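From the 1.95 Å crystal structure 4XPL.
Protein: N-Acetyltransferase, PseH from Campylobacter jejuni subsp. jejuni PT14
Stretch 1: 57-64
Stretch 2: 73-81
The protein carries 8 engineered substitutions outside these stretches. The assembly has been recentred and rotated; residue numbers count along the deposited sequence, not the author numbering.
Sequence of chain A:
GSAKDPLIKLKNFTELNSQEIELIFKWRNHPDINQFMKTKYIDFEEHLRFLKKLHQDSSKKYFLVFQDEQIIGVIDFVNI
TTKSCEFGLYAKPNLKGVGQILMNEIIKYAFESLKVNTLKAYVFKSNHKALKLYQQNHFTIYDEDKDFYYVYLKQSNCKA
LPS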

ATOM      1  N   ASP A  57      -1.796   9.684  13.015  1.00 44.65           N
ATOM      2  CA  ASP A  57      -0.401   9.485  12.591  1.00 45.96           C
ATOM      3  C   ASP A  57      -0.174   9.941  11.160  1.00 43.74           C
ATOM      4  O   ASP A  57      -0.492   9.219  10.211  1.00 40.48           O
ATOM      5  N   SER A  58       0.410  11.123  11.001  1.00 45.96           N
ATOM      6  CA  SER A  58       0.669  11.666   9.662  1.00 44.82           C
ATOM      7  C   SER A  58       1.813  10.964   8.901  1.00 43.90           C
ATOM      8  O   SER A  58       1.977  11.198   7.705  1.00 42.64           O
ATOM      9  N   SER A  59       2.583  10.118   9.587  1.00 26.80           N
ATOM     10  CA  SER A  59       3.627   9.308   8.956  1.00 25.37           C
ATOM     11  C   SER A  59       3.127   8.014   8.279  1.00 22.93           C
ATOM     12  O   SER A  59       3.919   7.292   7.736  1.00 21.12           O
ATOM     13  N   LYS A  60       1.820   7.745   8.300  1.00 23.15           N
ATOM     14  CA  LYS A  60       1.242   6.600   7.597  1.00 21.65           C
ATOM     15  C   LYS A  60       0.005   7.060   6.843  1.00 21.33           C
ATOM     16  O   LYS A  60      -0.729   7.907   7.345  1.00 21.12           O
ATOM     17  N   LYS A  61      -0.222   6.484   5.656  1.00 19.05           N
ATOM     18  CA  LYS A  61      -1.416   6.746   4.864  1.00 19.21           C
ATOM     19  C   LYS A  61      -1.762   5.461   4.119  1.00 17.59           C
ATOM     20  O   LYS A  61      -0.901   4.867   3.439  1.00 17.50           O
ATOM     21  N   TYR A  62      -3.004   5.013   4.281  1.00 16.97           N
ATOM     22  CA  TYR A  62      -3.534   3.870   3.564  1.00 15.86           C
ATOM     23  C   TYR A  62      -4.680   4.346   2.688  1.00 15.72           C
ATOM     24  O   TYR A  62      -5.474   5.165   3.126  1.00 15.90           O
ATOM     25  N   PHE A  63      -4.759   3.798   1.478  1.00 14.25           N
ATOM     26  CA  PHE A  63      -5.794   4.090   0.535  1.00 14.50           C
ATOM     27  C   PHE A  63      -6.450   2.833  -0.009  1.00 13.94           C
ATOM     28  O   PHE A  63      -5.766   1.817  -0.320  1.00 13.13           O
ATOM     29  N   LEU A  64      -7.767   2.898  -0.128  1.00 14.14           N
ATOM     30  CA  LEU A  64      -8.526   1.927  -0.913  1.00 14.97           C
ATOM     31  C   LEU A  64      -8.527   2.477  -2.339  1.00 14.94           C
ATOM     32  O   LEU A  64      -8.888   3.650  -2.541  1.00 17.12           O
ATOM     33  N   GLY A  73      -7.834  -2.747  -4.949  1.00 15.30           N
ATOM     34  CA  GLY A  73      -6.788  -3.096  -3.990  1.00 15.56           C
ATOM     35  C   GLY A  73      -6.596  -2.003  -2.975  1.00 15.11           C
ATOM     36  O   GLY A  73      -7.390  -1.037  -2.903  1.00 14.85           O
ATOM     37  N   VAL A  74      -5.552  -2.184  -2.182  1.00 15.47           N
ATOM     38  CA  VAL A  74      -5.142  -1.215  -1.168  1.00 15.38           C
ATOM     39  C   VAL A  74      -3.684  -0.870  -1.401  1.00 14.86           C
ATOM     40  O   VAL A  74      -2.849  -1.746  -1.757  1.00 15.75           O
ATOM     41  N   ILE A  75      -3.352   0.388  -1.174  1.00 14.34           N
ATOM     42  CA  ILE A  75      -1.956   0.798  -1.126  1.00 14.17           C
ATOM     43  C   ILE A  75      -1.657   1.536   0.158  1.00 14.41           C
ATOM     44  O   ILE A  75      -2.553   2.053   0.787  1.00 14.14           O
ATOM     45  N   ASP A  76      -0.384   1.548   0.558  1.00 14.84           N
ATOM     46  CA  ASP A  76      -0.012   2.209   1.760  1.00 16.27           C
ATOM     47  C   ASP A  76       1.379   2.775   1.689  1.00 15.37           C
ATOM     48  O   ASP A  76       2.278   2.276   0.942  1.00 14.65           O
ATOM     49  N   PHE A  77       1.533   3.826   2.497  1.00 15.64           N
ATOM     50  CA  PHE A  77       2.786   4.538   2.656  1.00 16.83           C
ATOM     51  C   PHE A  77       3.034   4.679   4.153  1.00 18.26           C
ATOM     52  O   PHE A  77       2.161   5.138   4.865  1.00 18.52           O
ATOM     53  N   VAL A  78       4.182   4.193   4.629  1.00 19.13           N
ATOM     54  CA  VAL A  78       4.518   4.251   6.021  1.00 20.61           C
ATOM     55  C   VAL A  78       5.938   4.794   6.160  1.00 21.47           C
ATOM     56  O   VAL A  78       6.714   4.849   5.169  1.00 21.27           O
ATOM     57  N   ASN A  79       6.251   5.240   7.373  1.00 22.09           N
ATOM     58  CA  ASN A  79       7.526   5.891   7.683  1.00 22.89           C
ATOM     59  C   ASN A  79       7.737   7.075   6.753  1.00 21.11           C
ATOM     60  O   ASN A  79       8.816   7.284   6.222  1.00 19.57           O
ATOM     61  N   ILE A  80       6.677   7.839   6.532  1.00 20.10           N
ATOM     62  CA  ILE A  80       6.759   8.973   5.640  1.00 20.12           C
ATOM     63  C   ILE A  80       7.581  10.077   6.290  1.00 22.11           C
ATOM     64  O   ILE A  80       7.319  10.476   7.430  1.00 23.48           O
ATOM     65  N   THR A  81       8.581  10.549   5.555  1.00 23.03           N
ATOM     66  CA  THR A  81       9.307  11.750   5.895  1.00 25.45           C
ATOM     67  C   THR A  81       9.213  12.746   4.728  1.00 26.07           C
ATOM     68  O   THR A  81       8.563  12.470   3.725  1.00 24.80           O
TER

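The two stretches of PseH pair through antiparallel strands whose axes come within 4.7 Å. The backbone ladder sets the register: K61 and F77 exchange two hydrogen bonds (K61 N to F77 O and F77 N to K61 O, both 2.8 Å), and F63 and I75 do the same (F63 N to I75 O and I75 N to F63 O, both 2.9 Å). Beyond the last strand pair, I80 N donates to S59 O at 3.1 Å, so the contact continues past the strands. Because side chains alternate along each strand, two separate faces are built.

On the face of K61, F63, I75 and F77 the contacts are mainly apolar. F63 (chi1 m) lies beside I75 (p, then t), with F63 CB 3.9 Å from I75 CG1. Its ring meets that of F77 (chi1 m) edge to edge, F63 CD2 to F77 CE1 at 3.9 Å, so the two aromatics adjoin without stacking. K61 (m, t, t, m) contributes its aliphatic stem: K61 CG is 3.9 Å from I80 CD1, while the end of the chain leads away from the other stretch. I80 (m, t) points toward the first stretch, and I80 CD1 also reaches S58 O at 4.0 Å.

On the face of Y62, L64, V74 and D76 the contacts are apolar and CH-pi. Y62 (chi1 m) lays its ring over D76 (chi1 p), placing D76 CB 3.4 Å from the centroid of the Y62 ring and only 7° off the normal. A methylene thus lies over one face of the ring. V74 (t) and V78 (m) add methyl contacts, Y62 CD2 to V74 CG1 at 4.3 Å and Y62 CE1 to V78 CG1 at 4.0 Å. V78 CG1 also touches K60 CG at 4.0 Å. L64 (t, p) brings L64 CD1 to 3.9 Å from V74 CG2. G73, without a side chain, offers its carbonyl, with G73 O 3.7 Å from L64 CD1.

The polar partners gather at the turn. D57 (chi1 t) opens the type I turn from D57 to K60, and its carboxylate bonds to residues within it. D57 OD1 accepts from S59 OG (2.7 Å) and S59 N (3.1 Å); D57 OD2 forms a salt bridge with K60 NZ at 3.5 Å, a weak hydrogen bond. S59 is p and K60 is m, t, t, p. Water 1 links the stretches, its oxygen donating to S59 OG (2.9 Å) and accepting from K60 NZ (2.6 Å) and N79 N (3.0 Å). The N79 side chain (m) points away, and its ND2 is bonded elsewhere in the structure.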

ATOM      1  CB  ASP A  57      -0.016   8.000  12.709  1.00 45.25           C
ATOM      2  CG  ASP A  57       1.500   7.765  12.623  1.00 48.11           C
ATOM      3  OD1 ASP A  57       2.276   8.709  12.337  1.00 46.16           O
ATOM      4  OD2 ASP A  57       1.906   6.608  12.849  1.00 49.70           O
ATOM      5  CB  SER A  58       0.912  13.191   9.717  1.00 47.53           C
ATOM      6  OG  SER A  58       2.197  13.506  10.202  1.00 52.69           O
ATOM      7  CB  SER A  59       4.720   8.966   9.957  1.00 26.81           C
ATOM      8  OG  SER A  59       4.345   7.869  10.755  1.00 29.22           O
ATOM      9  CB  LYS A  60       0.810   5.514   8.578  1.00 23.04           C
ATOM     10  CG  LYS A  60       1.930   4.882   9.422  1.00 26.15           C
ATOM     11  CD  LYS A  60       1.314   3.752  10.290  1.00 30.97           C
ATOM     12  CE  LYS A  60       2.377   2.914  11.025  1.00 33.47           C
ATOM     13  NZ  LYS A  60       3.416   3.750  11.548  1.00 35.66           N
ATOM     14  CB  LYS A  61      -1.194   7.882   3.858  1.00 19.31           C
ATOM     15  CG  LYS A  61      -0.859   9.238   4.464  1.00 24.25           C
ATOM     16  CD  LYS A  61      -0.913  10.334   3.379  1.00 27.96           C
ATOM     17  CE  LYS A  61      -0.503  11.668   3.907  1.00 32.73           C
ATOM     18  NZ  LYS A  61      -1.592  12.246   4.746  1.00 35.04           N
ATOM     19  CB  TYR A  62      -4.075   2.839   4.575  1.00 17.25           C
ATOM     20  CG  TYR A  62      -3.022   1.985   5.252  1.00 17.16           C
ATOM     21  CD1 TYR A  62      -2.076   2.548   6.094  1.00 20.63           C
ATOM     22  CD2 TYR A  62      -2.978   0.613   5.047  1.00 19.81           C
ATOM     23  CE1 TYR A  62      -1.110   1.767   6.700  1.00 21.42           C
ATOM     24  CE2 TYR A  62      -2.010  -0.184   5.672  1.00 20.82           C
ATOM     25  CZ  TYR A  62      -1.090   0.398   6.471  1.00 21.49           C
ATOM     26  OH  TYR A  62      -0.127  -0.346   7.098  1.00 28.15           O
ATOM     27  CB  PHE A  63      -5.189   4.875  -0.625  1.00 14.44           C
ATOM     28  CG  PHE A  63      -4.672   6.252  -0.232  1.00 13.65           C
ATOM     29  CD1 PHE A  63      -5.550   7.308  -0.112  1.00 14.98           C
ATOM     30  CD2 PHE A  63      -3.344   6.471  -0.019  1.00 17.63           C
ATOM     31  CE1 PHE A  63      -5.115   8.565   0.195  1.00 16.17           C
ATOM     32  CE2 PHE A  63      -2.887   7.734   0.322  1.00 17.59           C
ATOM     33  CZ  PHE A  63      -3.780   8.775   0.420  1.00 17.46           C
ATOM     34  CB  LEU A  64      -9.926   1.779  -0.331  1.00 15.53           C
ATOM     35  CG  LEU A  64     -10.891   0.724  -0.866  1.00 18.22           C
ATOM     36  CD1 LEU A  64     -10.293  -0.647  -0.714  1.00 19.82           C
ATOM     37  CD2 LEU A  64     -12.240   0.791  -0.167  1.00 19.46           C
ATOM     38  CB  VAL A  74      -5.338  -1.817   0.248  1.00 16.49           C
ATOM     39  CG1 VAL A  74      -4.509  -1.070   1.363  1.00 18.22           C
ATOM     40  CG2 VAL A  74      -6.834  -1.897   0.601  1.00 16.51           C
ATOM     41  CB  ILE A  75      -1.566   1.658  -2.370  1.00 13.62           C
ATOM     42  CG1 ILE A  75      -2.366   2.956  -2.439  1.00 15.67           C
ATOM     43  CG2 ILE A  75      -1.715   0.837  -3.657  1.00 12.40           C
ATOM     44  CD1 ILE A  75      -1.869   3.944  -3.539  1.00 16.22           C
ATOM     45  CB  ASP A  76      -0.175   1.318   3.011  1.00 17.64           C
ATOM     46  CG  ASP A  76       0.839   0.223   3.096  1.00 21.99           C
ATOM     47  OD1 ASP A  76       1.921   0.460   3.669  1.00 22.88           O
ATOM     48  OD2 ASP A  76       0.535  -0.872   2.593  1.00 24.50           O
ATOM     49  CB  PHE A  77       2.672   5.914   2.006  1.00 16.87           C
ATOM     50  CG  PHE A  77       2.177   5.885   0.595  1.00 15.15           C
ATOM     51  CD1 PHE A  77       0.812   5.941   0.315  1.00 14.92           C
ATOM     52  CD2 PHE A  77       3.065   5.866  -0.460  1.00 17.84           C
ATOM     53  CE1 PHE A  77       0.366   5.916  -0.986  1.00 16.94           C
ATOM     54  CE2 PHE A  77       2.632   5.893  -1.751  1.00 17.08           C
ATOM     55  CZ  PHE A  77       1.293   5.903  -2.037  1.00 16.12           C
ATOM     56  CB  VAL A  78       4.312   2.866   6.712  1.00 21.92           C
ATOM     57  CG1 VAL A  78       2.870   2.381   6.476  1.00 20.33           C
ATOM     58  CG2 VAL A  78       5.334   1.789   6.233  1.00 22.94           C
ATOM     59  CB  ASN A  79       8.698   4.918   7.564  1.00 24.60           C
ATOM     60  CG  ASN A  79       8.606   3.759   8.533  1.00 29.72           C
ATOM     61  OD1 ASN A  79       8.551   3.943   9.733  1.00 33.87           O
ATOM     62  ND2 ASN A  79       8.606   2.552   8.000  1.00 33.97           N
ATOM     63  CB  ILE A  80       5.383   9.561   5.285  1.00 19.50           C
ATOM     64  CG1 ILE A  80       4.502   8.504   4.641  1.00 17.55           C
ATOM     65  CG2 ILE A  80       5.567  10.803   4.399  1.00 20.71           C
ATOM     66  CD1 ILE A  80       3.019   8.922   4.529  1.00 16.62           C
ATOM     67  CB  THR A  81      10.784  11.442   6.164  1.00 26.35           C
ATOM     68  OG1 THR A  81      11.463  11.280   4.911  1.00 27.06           O
ATOM     69  CG2 THR A  81      10.943  10.154   7.010  1.00 26.45           C
TER
HETATM   70  O   HOH W   1       5.029   5.104  10.086  1.00 23.15           O